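Local coordinates for adhesion and penetration protein autotransporter (Haemophilus influenzae, PDB 3SYJ) that promotes adherence to and invasion of host cells and self-associates in bacterial aggregation, its secreted passenger domain pairing a probable serine protease with a beta-helix, at residues Y112-H117 with V319-Y324; A639-N644 with A660-V665; L891-T896 with D928-G933. One frame throughout, in Å; residues are numbered along the deposited sequence.

Interaction 1 (Y112-H117 with V319-Y324); sequences YEDDYH and VHNPRY
D114 and D115 meet N321 and Y324 where a loop of the protease domain comes against a loop near the start of the beta-helix, and the two neighbouring acids use Y324 in quite different ways. The tight part is built by D115. Its chi1 of -162° puts CG anti to the backbone N, beside the carbonyl carbon; the carboxylate stacks on the phenol, D115 OD1 standing 3.9 Å above the centre of the Y324 ring with the two planes only 22° apart, and D115 CB comes within 3.2 Å of Y324 OH. D114 instead reaches the rim of the same ring, where its OD1 lies near the ring plane, 3.3 Å from Y324 CE2. The side chains of N321 and D114 cross at about a right angle, their amide and carboxylate planes 65° apart, and N321 ND2 donates to the syn lone pair of D114 OD1 at 3.0 Å, with a weak second bond to D114 OD2. N321 is itself braced by an Asx turn, since its OD1 accepts from the backbone N of R323 at 2.8 Å; the amide is thereby turned with its nitrogen toward D114. On the looser side a water donates to D114 OD1 and is hydrogen-bonded to Y324 OH, bridging the two. The opposite charges of the exposed E113 and R323 do not meet there. D115 OD2 is engaged outside the two loops, in a salt bridge to R239 and a hydrogen bond with H73 ND1, and Y324 also touches H73. With S218, the active-site serine by similarity, this is consistent with a Ser-His-Asp triad of the chymotrypsin type. One loop runs between strands 96-100 and 120-121 of the protease, the other between strands 315-316 and 329-330.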
ATOM      1  N   TYR A 112     -25.072 -53.595 -57.922  1.00 34.90           N
ATOM      2  CA  TYR A 112     -24.771 -52.223 -58.328  1.00 29.04           C
ATOM      3  C   TYR A 112     -23.773 -52.107 -59.472  1.00 29.53           C
ATOM      4  O   TYR A 112     -23.137 -53.086 -59.856  1.00 31.25           O
ATOM      5  CB  TYR A 112     -24.344 -51.410 -57.101  1.00 26.94           C
ATOM      6  CG  TYR A 112     -25.420 -51.450 -56.043  1.00 30.24           C
ATOM      7  CD1 TYR A 112     -26.551 -50.650 -56.150  1.00 33.12           C
ATOM      8  CD2 TYR A 112     -25.341 -52.328 -54.972  1.00 27.31           C
ATOM      9  CE1 TYR A 112     -27.558 -50.699 -55.206  1.00 31.25           C
ATOM     10  CE2 TYR A 112     -26.341 -52.388 -54.024  1.00 26.36           C
ATOM     11  CZ  TYR A 112     -27.451 -51.570 -54.146  1.00 32.17           C
ATOM     12  OH  TYR A 112     -28.456 -51.624 -53.204  1.00 33.27           O
ATOM     13  N   GLU A 113     -23.668 -50.904 -60.029  1.00 32.26           N
ATOM     14  CA  GLU A 113     -22.799 -50.637 -61.170  1.00 31.04           C
ATOM     15  C   GLU A 113     -21.337 -50.745 -60.784  1.00 29.41           C
ATOM     16  O   GLU A 113     -20.960 -50.374 -59.675  1.00 31.55           O
ATOM     17  CB  GLU A 113     -23.083 -49.249 -61.735  1.00 29.10           C
ATOM     18  CG  GLU A 113     -24.475 -49.131 -62.314  1.00 38.85           C
ATOM     19  CD  GLU A 113     -24.728 -50.162 -63.393  1.00 41.34           C
ATOM     20  OE1 GLU A 113     -24.027 -50.125 -64.432  1.00 41.59           O
ATOM     21  OE2 GLU A 113     -25.624 -51.011 -63.194  1.00 39.55           O
ATOM     22  N   ASP A 114     -20.515 -51.218 -61.714  1.00 27.50           N
ATOM     23  CA  ASP A 114     -19.141 -51.597 -61.394  1.00 29.06           C
ATOM     24  C   ASP A 114     -18.088 -50.489 -61.555  1.00 29.12           C
ATOM     25  O   ASP A 114     -16.890 -50.767 -61.528  1.00 28.17           O
ATOM     26  CB  ASP A 114     -18.730 -52.873 -62.159  1.00 32.22           C
ATOM     27  CG  ASP A 114     -18.808 -52.710 -63.673  1.00 38.31           C
ATOM     28  OD1 ASP A 114     -18.942 -51.561 -64.142  1.00 36.06           O
ATOM     29  OD2 ASP A 114     -18.728 -53.729 -64.392  1.00 37.09           O
ATOM     30  N   ASP A 115     -18.525 -49.243 -61.719  1.00 26.63           N
ATOM     31  CA  ASP A 115     -17.593 -48.118 -61.671  1.00 27.54           C
ATOM     32  C   ASP A 115     -17.437 -47.713 -60.204  1.00 28.90           C
ATOM     33  O   ASP A 115     -17.979 -46.698 -59.751  1.00 25.61           O
ATOM     34  CB  ASP A 115     -18.095 -46.947 -62.519  1.00 28.48           C
ATOM     35  CG  ASP A 115     -16.999 -45.944 -62.857  1.00 29.54           C
ATOM     36  OD1 ASP A 115     -15.823 -46.166 -62.489  1.00 27.55           O
ATOM     37  OD2 ASP A 115     -17.322 -44.924 -63.502  1.00 29.98           O
ATOM     38  N   TYR A 116     -16.701 -48.532 -59.461  1.00 25.06           N
ATOM     39  CA  TYR A 116     -16.607 -48.387 -58.018  1.00 24.19           C
ATOM     40  C   TYR A 116     -15.508 -49.297 -57.512  1.00 22.05           C
ATOM     41  O   TYR A 116     -15.473 -50.473 -57.862  1.00 22.12           O
ATOM     42  CB  TYR A 116     -17.939 -48.794 -57.385  1.00 23.18           C
ATOM     43  CG  TYR A 116     -18.047 -48.535 -55.898  1.00 20.83           C
ATOM     44  CD1 TYR A 116     -18.901 -47.560 -55.412  1.00 21.57           C
ATOM     45  CD2 TYR A 116     -17.301 -49.272 -54.980  1.00 23.28           C
ATOM     46  CE1 TYR A 116     -19.017 -47.320 -54.056  1.00 25.18           C
ATOM     47  CE2 TYR A 116     -17.410 -49.039 -53.616  1.00 22.02           C
ATOM     48  CZ  TYR A 116     -18.269 -48.059 -53.164  1.00 22.89           C
ATOM     49  OH  TYR A 116     -18.395 -47.807 -51.821  1.00 21.68           O
ATOM     50  N   HIS A 117     -14.600 -48.763 -56.703  1.00 22.03           N
ATOM     51  CA  HIS A 117     -13.595 -49.615 -56.064  1.00 21.66           C
ATOM     52  C   HIS A 117     -13.192 -49.162 -54.650  1.00 22.53           C
ATOM     53  O   HIS A 117     -13.348 -47.993 -54.289  1.00 23.08           O
ATOM     54  CB  HIS A 117     -12.365 -49.832 -56.968  1.00 19.33           C
ATOM     55  CG  HIS A 117     -11.505 -48.619 -57.152  1.00 18.67           C
ATOM     56  ND1 HIS A 117     -10.531 -48.544 -58.125  1.00 20.13           N
ATOM     57  CD2 HIS A 117     -11.472 -47.434 -56.497  1.00 21.04           C
ATOM     58  CE1 HIS A 117      -9.931 -47.367 -58.060  1.00 17.77           C
ATOM     59  NE2 HIS A 117     -10.484 -46.673 -57.080  1.00 18.24           N
ATOM     60  N   VAL A 319      -9.831 -56.557 -63.836  1.00 37.45           N
ATOM     61  CA  VAL A 319     -10.686 -55.596 -64.520  1.00 34.06           C
ATOM     62  C   VAL A 319     -12.014 -56.256 -64.886  1.00 31.84           C
ATOM     63  O   VAL A 319     -12.040 -57.218 -65.652  1.00 33.31           O
ATOM     64  CB  VAL A 319     -10.017 -55.071 -65.797  1.00 31.99           C
ATOM     65  CG1 VAL A 319     -10.898 -54.026 -66.460  1.00 31.70           C
ATOM     66  CG2 VAL A 319      -8.642 -54.500 -65.478  1.00 28.30           C
ATOM     67  N   HIS A 320     -13.111 -55.739 -64.344  1.00 31.19           N
ATOM     68  CA  HIS A 320     -14.426 -56.357 -64.535  1.00 36.76           C
ATOM     69  C   HIS A 320     -15.275 -55.693 -65.621  1.00 35.25           C
ATOM     70  O   HIS A 320     -16.274 -56.252 -66.069  1.00 38.27           O
ATOM     71  CB  HIS A 320     -15.198 -56.378 -63.217  1.00 36.10           C
ATOM     72  CG  HIS A 320     -14.516 -57.160 -62.143  1.00 40.22           C
ATOM     73  ND1 HIS A 320     -14.674 -58.522 -62.003  1.00 41.64           N
ATOM     74  CD2 HIS A 320     -13.659 -56.776 -61.168  1.00 34.80           C
ATOM     75  CE1 HIS A 320     -13.948 -58.941 -60.983  1.00 43.41           C
ATOM     76  NE2 HIS A 320     -13.323 -57.902 -60.460  1.00 42.24           N
ATOM     77  N   ASN A 321     -14.873 -54.501 -66.034  1.00 32.80           N
ATOM     78  CA  ASN A 321     -15.573 -53.784 -67.082  1.00 33.46           C
ATOM     79  C   ASN A 321     -14.562 -53.246 -68.084  1.00 32.72           C
ATOM     80  O   ASN A 321     -13.672 -52.481 -67.720  1.00 34.35           O
ATOM     81  CB  ASN A 321     -16.404 -52.656 -66.477  1.00 35.50           C
ATOM     82  CG  ASN A 321     -17.283 -51.958 -67.497  1.00 34.91           C
ATOM     83  OD1 ASN A 321     -16.866 -51.708 -68.632  1.00 34.14           O
ATOM     84  ND2 ASN A 321     -18.506 -51.625 -67.090  1.00 29.08           N
ATOM     85  N   PRO A 322     -14.692 -53.657 -69.354  1.00 32.95           N
ATOM     86  CA  PRO A 322     -13.733 -53.328 -70.418  1.00 33.52           C
ATOM     87  C   PRO A 322     -13.563 -51.825 -70.597  1.00 30.20           C
ATOM     88  O   PRO A 322     -12.539 -51.377 -71.117  1.00 32.40           O
ATOM     89  CB  PRO A 322     -14.378 -53.926 -71.674  1.00 35.59           C
ATOM     90  CG  PRO A 322     -15.344 -54.939 -71.171  1.00 40.89           C
ATOM     91  CD  PRO A 322     -15.851 -54.403 -69.867  1.00 33.42           C
ATOM     92  N   ARG A 323     -14.565 -51.057 -70.182  1.00 31.68           N
ATOM     93  CA  ARG A 323     -14.489 -49.605 -70.270  1.00 36.47           C
ATOM     94  C   ARG A 323     -13.429 -49.102 -69.302  1.00 32.26           C
ATOM     95  O   ARG A 323     -12.682 -48.173 -69.608  1.00 31.37           O
ATOM     96  CB  ARG A 323     -15.848 -48.974 -69.950  1.00 37.11           C
ATOM     97  CG  ARG A 323     -16.980 -49.453 -70.845  1.00 42.94           C
ATOM     98  CD  ARG A 323     -18.345 -49.158 -70.227  1.00 49.61           C
ATOM     99  NE  ARG A 323     -18.608 -47.726 -70.137  1.00 60.22           N
ATOM    100  CZ  ARG A 323     -19.613 -47.200 -69.440  1.00 65.03           C
ATOM    101  NH1 ARG A 323     -20.444 -47.994 -68.767  1.00 56.54           N
ATOM    102  NH2 ARG A 323     -19.789 -45.884 -69.405  1.00 64.09           N
ATOM    103  N   TYR A 324     -13.355 -49.744 -68.140  1.00 29.71           N
ATOM    104  CA  TYR A 324     -12.439 -49.335 -67.086  1.00 29.81           C
ATOM    105  C   TYR A 324     -11.107 -50.070 -67.145  1.00 34.33           C
ATOM    106  O   TYR A 324     -10.475 -50.318 -66.118  1.00 37.86           O
ATOM    107  CB  TYR A 324     -13.096 -49.521 -65.724  1.00 26.53           C
ATOM    108  CG  TYR A 324     -14.512 -49.019 -65.706  1.00 28.64           C
ATOM    109  CD1 TYR A 324     -14.859 -47.860 -66.380  1.00 30.23           C
ATOM    110  CD2 TYR A 324     -15.503 -49.699 -65.018  1.00 31.05           C
ATOM    111  CE1 TYR A 324     -16.162 -47.397 -66.372  1.00 33.02           C
ATOM    112  CE2 TYR A 324     -16.802 -49.241 -65.004  1.00 28.50           C
ATOM    113  CZ  TYR A 324     -17.126 -48.094 -65.681  1.00 33.53           C
ATOM    114  OH  TYR A 324     -18.427 -47.646 -65.662  1.00 40.08           O
TER
HETATM  115  O   HOH W   1     -20.319 -49.110 -64.763  1.00 37.57           O

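Interaction 2 (A639-N644 with A660-V665); sequences AVVSRN and ATFGVV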
ATOM      1  N   ALA A 639      14.139  -9.455 -26.743  1.00 22.17           N
ATOM      2  CA  ALA A 639      12.804 -10.065 -26.724  1.00 22.00           C
ATOM      3  C   ALA A 639      11.750  -9.073 -27.218  1.00 21.35           C
ATOM      4  O   ALA A 639      11.678  -7.948 -26.731  1.00 24.27           O
ATOM      5  CB  ALA A 639      12.452 -10.550 -25.313  1.00 14.30           C
ATOM      6  N   VAL A 640      10.923  -9.489 -28.173  1.00 21.06           N
ATOM      7  CA  VAL A 640       9.927  -8.586 -28.743  1.00 19.84           C
ATOM      8  C   VAL A 640       8.539  -9.202 -28.696  1.00 21.34           C
ATOM      9  O   VAL A 640       8.338 -10.326 -29.160  1.00 22.78           O
ATOM     10  CB  VAL A 640      10.260  -8.233 -30.206  1.00 21.21           C
ATOM     11  CG1 VAL A 640       9.227  -7.255 -30.771  1.00 21.30           C
ATOM     12  CG2 VAL A 640      11.664  -7.658 -30.316  1.00 17.67           C
ATOM     13  N   VAL A 641       7.586  -8.475 -28.121  1.00 18.01           N
ATOM     14  CA  VAL A 641       6.189  -8.898 -28.147  1.00 17.50           C
ATOM     15  C   VAL A 641       5.480  -8.095 -29.232  1.00 21.43           C
ATOM     16  O   VAL A 641       5.323  -6.878 -29.113  1.00 21.41           O
ATOM     17  CB  VAL A 641       5.501  -8.689 -26.790  1.00 19.18           C
ATOM     18  CG1 VAL A 641       4.087  -9.254 -26.812  1.00 16.65           C
ATOM     19  CG2 VAL A 641       6.325  -9.330 -25.675  1.00 15.91           C
ATOM     20  N   SER A 642       5.066  -8.784 -30.294  1.00 21.22           N
ATOM     21  CA  SER A 642       4.646  -8.129 -31.529  1.00 19.15           C
ATOM     22  C   SER A 642       3.128  -8.217 -31.657  1.00 19.66           C
ATOM     23  O   SER A 642       2.431  -8.459 -30.671  1.00 17.80           O
ATOM     24  CB  SER A 642       5.226  -8.868 -32.744  1.00 21.38           C
ATOM     25  OG  SER A 642       5.085  -8.110 -33.935  1.00 17.83           O
ATOM     26  N   ARG A 643       2.619  -8.017 -32.870  1.00 16.59           N
ATOM     27  CA  ARG A 643       1.202  -7.747 -33.106  1.00 16.97           C
ATOM     28  C   ARG A 643       0.342  -8.976 -32.874  1.00 17.71           C
ATOM     29  O   ARG A 643       0.813 -10.105 -32.999  1.00 15.48           O
ATOM     30  CB  ARG A 643       0.970  -7.215 -34.524  1.00 17.77           C
ATOM     31  CG  ARG A 643       1.549  -8.086 -35.642  1.00 18.36           C
ATOM     32  CD  ARG A 643       1.042  -7.635 -37.014  1.00 16.90           C
ATOM     33  NE  ARG A 643      -0.399  -7.838 -37.137  1.00 18.40           N
ATOM     34  CZ  ARG A 643      -1.097  -7.630 -38.249  1.00 19.69           C
ATOM     35  NH1 ARG A 643      -0.489  -7.210 -39.355  1.00 16.42           N
ATOM     36  NH2 ARG A 643      -2.410  -7.841 -38.254  1.00 19.41           N
ATOM     37  N   ASN A 644      -0.924  -8.738 -32.546  1.00 17.16           N
ATOM     38  CA  ASN A 644      -1.887  -9.801 -32.282  1.00 16.17           C
ATOM     39  C   ASN A 644      -1.483 -10.742 -31.145  1.00 18.25           C
ATOM     40  O   ASN A 644      -1.661 -11.962 -31.222  1.00 19.40           O
ATOM     41  CB  ASN A 644      -2.238 -10.562 -33.563  1.00 15.47           C
ATOM     42  CG  ASN A 644      -2.862  -9.656 -34.620  1.00 20.89           C
ATOM     43  OD1 ASN A 644      -2.169  -9.179 -35.519  1.00 15.60           O
ATOM     44  ND2 ASN A 644      -4.170  -9.395 -34.499  1.00 13.62           N
ATOM     45  N   ALA A 660      13.931  -5.651 -24.007  1.00 26.41           N
ATOM     46  CA  ALA A 660      12.576  -6.179 -24.173  1.00 24.65           C
ATOM     47  C   ALA A 660      11.643  -5.083 -24.671  1.00 30.51           C
ATOM     48  O   ALA A 660      11.597  -3.998 -24.093  1.00 26.95           O
ATOM     49  CB  ALA A 660      12.060  -6.754 -22.875  1.00 20.35           C
ATOM     50  N   THR A 661      10.900  -5.371 -25.738  1.00 24.12           N
ATOM     51  CA  THR A 661      10.022  -4.383 -26.352  1.00 24.91           C
ATOM     52  C   THR A 661       8.604  -4.924 -26.511  1.00 23.23           C
ATOM     53  O   THR A 661       8.419  -6.061 -26.952  1.00 20.85           O
ATOM     54  CB  THR A 661      10.556  -3.970 -27.734  1.00 28.45           C
ATOM     55  OG1 THR A 661      11.896  -3.487 -27.597  1.00 29.91           O
ATOM     56  CG2 THR A 661       9.674  -2.890 -28.357  1.00 21.69           C
ATOM     57  N   PHE A 662       7.612  -4.110 -26.153  1.00 19.88           N
ATOM     58  CA  PHE A 662       6.211  -4.527 -26.196  1.00 22.31           C
ATOM     59  C   PHE A 662       5.346  -3.593 -27.043  1.00 22.13           C
ATOM     60  O   PHE A 662       5.383  -2.373 -26.871  1.00 20.53           O
ATOM     61  CB  PHE A 662       5.607  -4.568 -24.791  1.00 19.84           C
ATOM     62  CG  PHE A 662       6.381  -5.393 -23.801  1.00 20.12           C
ATOM     63  CD1 PHE A 662       5.935  -6.650 -23.430  1.00 18.53           C
ATOM     64  CD2 PHE A 662       7.530  -4.893 -23.210  1.00 20.56           C
ATOM     65  CE1 PHE A 662       6.634  -7.406 -22.504  1.00 21.57           C
ATOM     66  CE2 PHE A 662       8.230  -5.641 -22.280  1.00 25.02           C
ATOM     67  CZ  PHE A 662       7.779  -6.901 -21.924  1.00 21.98           C
ATOM     68  N   GLY A 663       4.547  -4.176 -27.931  1.00 21.25           N
ATOM     69  CA  GLY A 663       3.560  -3.426 -28.691  1.00 21.49           C
ATOM     70  C   GLY A 663       4.051  -2.967 -30.049  1.00 21.53           C
ATOM     71  O   GLY A 663       5.239  -2.705 -30.231  1.00 25.09           O
ATOM     72  N   VAL A 664       3.138  -2.882 -31.012  1.00 23.86           N
ATOM     73  CA  VAL A 664       3.441  -2.250 -32.292  1.00 23.73           C
ATOM     74  C   VAL A 664       2.807  -0.869 -32.322  1.00 23.96           C
ATOM     75  O   VAL A 664       1.770  -0.650 -31.703  1.00 26.07           O
ATOM     76  CB  VAL A 664       2.921  -3.068 -33.482  1.00 19.23           C
ATOM     77  CG1 VAL A 664       3.677  -4.379 -33.584  1.00 20.78           C
ATOM     78  CG2 VAL A 664       1.427  -3.307 -33.340  1.00 17.37           C
ATOM     79  N   VAL A 665       3.432   0.055 -33.044  1.00 23.38           N
ATOM     80  CA  VAL A 665       2.981   1.444 -33.064  1.00 24.71           C
ATOM     81  C   VAL A 665       2.251   1.781 -34.363  1.00 26.96           C
ATOM     82  O   VAL A 665       2.811   1.633 -35.454  1.00 26.56           O
ATOM     83  CB  VAL A 665       4.174   2.423 -32.898  1.00 27.89           C
ATOM     84  CG1 VAL A 665       3.687   3.862 -32.944  1.00 27.43           C
ATOM     85  CG2 VAL A 665       4.928   2.146 -31.600  1.00 25.20           C
TER
HETATM   86  O   HOH W   2      13.756  -5.649 -27.910  1.00 32.27           O
HETATM   87  O   HOH W   3       7.131  -4.736 -29.778  1.00 27.28           O
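The backbones of A639-V641 and A660-F662 run side by side as parallel strands, 4.7 Å apart at closest approach and 7° from exact alignment, two successive rungs on one face of the right-handed beta-helix that is the hallmark of autotransporter passengers. A639 pairs with A660, V640 with T661 and V641 with F662. The ladder alternates between the strands: T661 N donates to A639 O, V641 N to T661 O at 2.8 Å, and G663 N to V641 O, the last carrying the register one residue beyond the strand. A CA-H...O contact from A660 CA to A639 O, 3.2 Å, supplements it. Side chains then divide between two faces. A639, V641, A660 and F662 point to the buried one, where strand 645-654 supplies W652, I648 and V654; the F662 ring meets W652 edge-to-face. V641 CG2, anti to its own carbonyl carbon, leans obliquely on F662 and touches CD1 at 3.5 Å. V640 and T661 point to the opposite, more exposed face. Past the strands the chain turns. G663 takes a phi of 94°, at which a side chain would press on the preceding carbonyl oxygen, and V664 then brings its CG1 methyl to 4.0 Å from both S642 OG and R643 CB, with I672 of strand 669-675 packing on the S642 and R643 side chains. R643 continues away from the rungs into a salt bridge with D619 and a cation-pi contact with W622. Its guanidinium is also held by its neighbour in sequence: NE donates to N644 OD1 at 2.7 Å, the oxygen lying in the guanidinium plane and the donor nearly along the C=O axis.

Interaction 3 (L891-T896 with D928-G933); sequences LSVRNT and DHVDAG
V893 and N895 of one strand meet V930 of another, with the CB of A932 at the side, across a gap bridged by side chains alone. The two strands run in nearly the same direction, 10° apart, but their axes are 7.9 Å distant at closest approach and no hydrogen bond passes between them. Apolar contact comes first. V930 spreads its two methyls toward the first strand: CG2, anti to its own carbonyl carbon, reaches V893 CB at 4.0 Å, while CG1 points the other way along the strand and touches N895 CB at 4.1 Å. Neither approach is tight, and L925 of strand 921-925 packs against both valines, adding a third apolar side chain to the layer. Polar groups enter through N895. Its CG lies anti to the backbone N (chi1 -173°). The amide nitrogen N895 ND2 rests 3.8 Å from A932 CB, a van der Waals contact. The oxygen end of the same amide is engaged elsewhere, OD1 accepting from the backbone N of L871 and from S869 OG, so the orientation of the amide is set by the neighbouring rung. Charge stays on the outer face: D931 points away from the first strand and forms a salt bridge with R936 across the hairpin whose turn follows A932. Strand 887-895 belongs to the stacked parallel rungs, whereas 930-932 pairs antiparallel with 935-942; their meeting is thus packing of a beta-hairpin against the last coils, consistent with a cap on the C-terminal end of the beta-helix, in the pertactin family region.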
ATOM      1  N   LEU A 891       3.555  32.435 -12.691  1.00 44.76           N
ATOM      2  CA  LEU A 891       2.688  32.026 -11.598  1.00 41.58           C
ATOM      3  C   LEU A 891       1.246  32.347 -11.937  1.00 44.10           C
ATOM      4  O   LEU A 891       0.907  33.490 -12.230  1.00 46.42           O
ATOM      5  CB  LEU A 891       3.084  32.722 -10.296  1.00 44.11           C
ATOM      6  CG  LEU A 891       3.993  31.940  -9.348  1.00 49.05           C
ATOM      7  CD1 LEU A 891       5.154  31.324 -10.104  1.00 49.10           C
ATOM      8  CD2 LEU A 891       4.489  32.828  -8.217  1.00 43.92           C
ATOM      9  N   SER A 892       0.397  31.330 -11.904  1.00 44.48           N
ATOM     10  CA  SER A 892      -1.021  31.523 -12.145  1.00 44.41           C
ATOM     11  C   SER A 892      -1.773  31.157 -10.878  1.00 42.61           C
ATOM     12  O   SER A 892      -1.527  30.110 -10.284  1.00 41.26           O
ATOM     13  CB  SER A 892      -1.487  30.661 -13.314  1.00 43.72           C
ATOM     14  OG  SER A 892      -2.772  31.063 -13.743  1.00 53.45           O
ATOM     15  N   VAL A 893      -2.682  32.026 -10.454  1.00 43.95           N
ATOM     16  CA  VAL A 893      -3.366  31.821  -9.182  1.00 40.90           C
ATOM     17  C   VAL A 893      -4.879  31.837  -9.334  1.00 41.10           C
ATOM     18  O   VAL A 893      -5.438  32.751  -9.949  1.00 39.23           O
ATOM     19  CB  VAL A 893      -2.961  32.883  -8.136  1.00 42.12           C
ATOM     20  CG1 VAL A 893      -3.769  32.703  -6.858  1.00 34.47           C
ATOM     21  CG2 VAL A 893      -1.472  32.809  -7.851  1.00 35.61           C
ATOM     22  N   ARG A 894      -5.527  30.810  -8.787  1.00 42.13           N
ATOM     23  CA  ARG A 894      -6.982  30.772  -8.687  1.00 42.30           C
ATOM     24  C   ARG A 894      -7.409  30.846  -7.230  1.00 40.53           C
ATOM     25  O   ARG A 894      -7.053  29.994  -6.422  1.00 38.52           O
ATOM     26  CB  ARG A 894      -7.562  29.536  -9.380  1.00 39.60           C
ATOM     27  CG  ARG A 894      -7.575  29.639 -10.898  1.00 44.96           C
ATOM     28  CD  ARG A 894      -8.294  28.468 -11.543  1.00 48.45           C
ATOM     29  NE  ARG A 894      -7.918  28.338 -12.946  1.00 52.31           N
ATOM     30  CZ  ARG A 894      -8.585  28.882 -13.955  1.00 57.99           C
ATOM     31  NH1 ARG A 894      -9.694  29.580 -13.723  1.00 73.30           N
ATOM     32  NH2 ARG A 894      -8.148  28.717 -15.196  1.00 55.69           N
ATOM     33  N   ASN A 895      -8.167  31.884  -6.869  1.00 43.79           N
ATOM     34  CA  ASN A 895      -8.527  32.203  -5.489  1.00 40.34           C
ATOM     35  C   ASN A 895      -9.973  32.044  -5.260  1.00 43.59           C
ATOM     36  O   ASN A 895     -10.756  32.344  -6.113  1.00 43.30           O
ATOM     37  CB  ASN A 895      -8.166  33.663  -5.139  1.00 42.57           C
ATOM     38  CG  ASN A 895      -8.369  34.007  -3.650  1.00 44.00           C
ATOM     39  OD1 ASN A 895      -7.615  33.596  -2.817  1.00 39.99           O
ATOM     40  ND2 ASN A 895      -9.368  34.804  -3.351  1.00 46.85           N
ATOM     41  N   THR A 896     -10.313  31.582  -4.074  1.00 41.94           N
ATOM     42  CA  THR A 896     -11.664  31.525  -3.592  1.00 42.70           C
ATOM     43  C   THR A 896     -11.612  31.984  -2.173  1.00 49.24           C
ATOM     44  O   THR A 896     -10.559  32.181  -1.664  1.00 55.73           O
ATOM     45  CB  THR A 896     -12.195  30.112  -3.610  1.00 52.35           C
ATOM     46  OG1 THR A 896     -11.280  29.229  -2.976  1.00 43.18           O
ATOM     47  CG2 THR A 896     -12.442  29.663  -5.015  1.00 51.45           C
ATOM     48  N   ASP A 928      -1.138  39.634 -14.047  1.00 51.39           N
ATOM     49  CA  ASP A 928      -0.469  40.701 -13.317  1.00 49.37           C
ATOM     50  C   ASP A 928      -1.011  40.935 -11.904  1.00 50.80           C
ATOM     51  O   ASP A 928      -0.403  41.657 -11.111  1.00 50.34           O
ATOM     52  CB  ASP A 928      -0.563  42.010 -14.101  1.00 49.18           C
ATOM     53  CG  ASP A 928       0.113  43.163 -13.390  1.00 58.84           C
ATOM     54  OD1 ASP A 928       1.335  43.066 -13.127  1.00 48.78           O
ATOM     55  OD2 ASP A 928      -0.583  44.164 -13.099  1.00 59.95           O
ATOM     56  N   HIS A 929      -2.146  40.326 -11.576  1.00 43.70           N
ATOM     57  CA  HIS A 929      -2.742  40.565 -10.268  1.00 46.40           C
ATOM     58  C   HIS A 929      -3.843  39.573  -9.905  1.00 45.85           C
ATOM     59  O   HIS A 929      -4.427  38.924 -10.775  1.00 50.10           O
ATOM     60  CB  HIS A 929      -3.281  41.997 -10.191  1.00 49.66           C
ATOM     61  CG  HIS A 929      -4.385  42.281 -11.164  1.00 48.80           C
ATOM     62  ND1 HIS A 929      -5.632  41.703 -11.065  1.00 50.93           N
ATOM     63  CD2 HIS A 929      -4.432  43.091 -12.248  1.00 51.01           C
ATOM     64  CE1 HIS A 929      -6.397  42.137 -12.050  1.00 48.80           C
ATOM     65  NE2 HIS A 929      -5.693  42.981 -12.782  1.00 50.21           N
ATOM     66  N   VAL A 930      -4.115  39.469  -8.607  1.00 39.49           N
ATOM     67  CA  VAL A 930      -5.193  38.630  -8.102  1.00 42.87           C
ATOM     68  C   VAL A 930      -6.154  39.489  -7.293  1.00 49.29           C
ATOM     69  O   VAL A 930      -5.724  40.259  -6.435  1.00 46.40           O
ATOM     70  CB  VAL A 930      -4.666  37.511  -7.185  1.00 43.95           C
ATOM     71  CG1 VAL A 930      -5.769  36.498  -6.908  1.00 47.66           C
ATOM     72  CG2 VAL A 930      -3.447  36.829  -7.799  1.00 42.73           C
ATOM     73  N   ASP A 931      -7.450  39.357  -7.566  1.00 49.69           N
ATOM     74  CA  ASP A 931      -8.469  40.123  -6.850  1.00 49.90           C
ATOM     75  C   ASP A 931      -9.297  39.257  -5.908  1.00 51.16           C
ATOM     76  O   ASP A 931      -9.753  38.178  -6.284  1.00 50.62           O
ATOM     77  CB  ASP A 931      -9.403  40.829  -7.834  1.00 45.75           C
ATOM     78  CG  ASP A 931      -8.728  41.968  -8.553  1.00 51.99           C
ATOM     79  OD1 ASP A 931      -7.636  42.381  -8.109  1.00 53.63           O
ATOM     80  OD2 ASP A 931      -9.285  42.455  -9.557  1.00 56.06           O
ATOM     81  N   ALA A 932      -9.486  39.738  -4.684  1.00 52.00           N
ATOM     82  CA  ALA A 932     -10.387  39.097  -3.734  1.00 53.97           C
ATOM     83  C   ALA A 932     -11.382  40.141  -3.251  1.00 53.72           C
ATOM     84  O   ALA A 932     -11.200  40.744  -2.194  1.00 55.72           O
ATOM     85  CB  ALA A 932      -9.612  38.511  -2.567  1.00 54.64           C
ATOM     86  N   GLY A 933     -12.427  40.359  -4.038  1.00 54.11           N
ATOM     87  CA  GLY A 933     -13.344  41.449  -3.777  1.00 49.82           C
ATOM     88  C   GLY A 933     -12.685  42.757  -4.167  1.00 50.35           C
ATOM     89  O   GLY A 933     -12.120  42.874  -5.253  1.00 55.06           O
TER

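How the interactions relate
The three contacts come in series along the chain and sample successive parts of one elongated passenger domain. Interaction 1 lies between a protease loop and a loop at the start of the beta-helical stalk, interaction 2 about 61 Å away, between centres, on parallel rungs, and interaction 3 another 48 Å from interaction 2, in the pertactin-like region. The first and last are 104 Å apart, centre to centre, on opposite sides of the chain's centre, and none touches another. Interaction 2 is held by backbone hydrogen bonds between successive rungs, whereas side chains make the other two: interaction 1 between protease and stalk loops, interaction 3 where a hairpin packs on late strands.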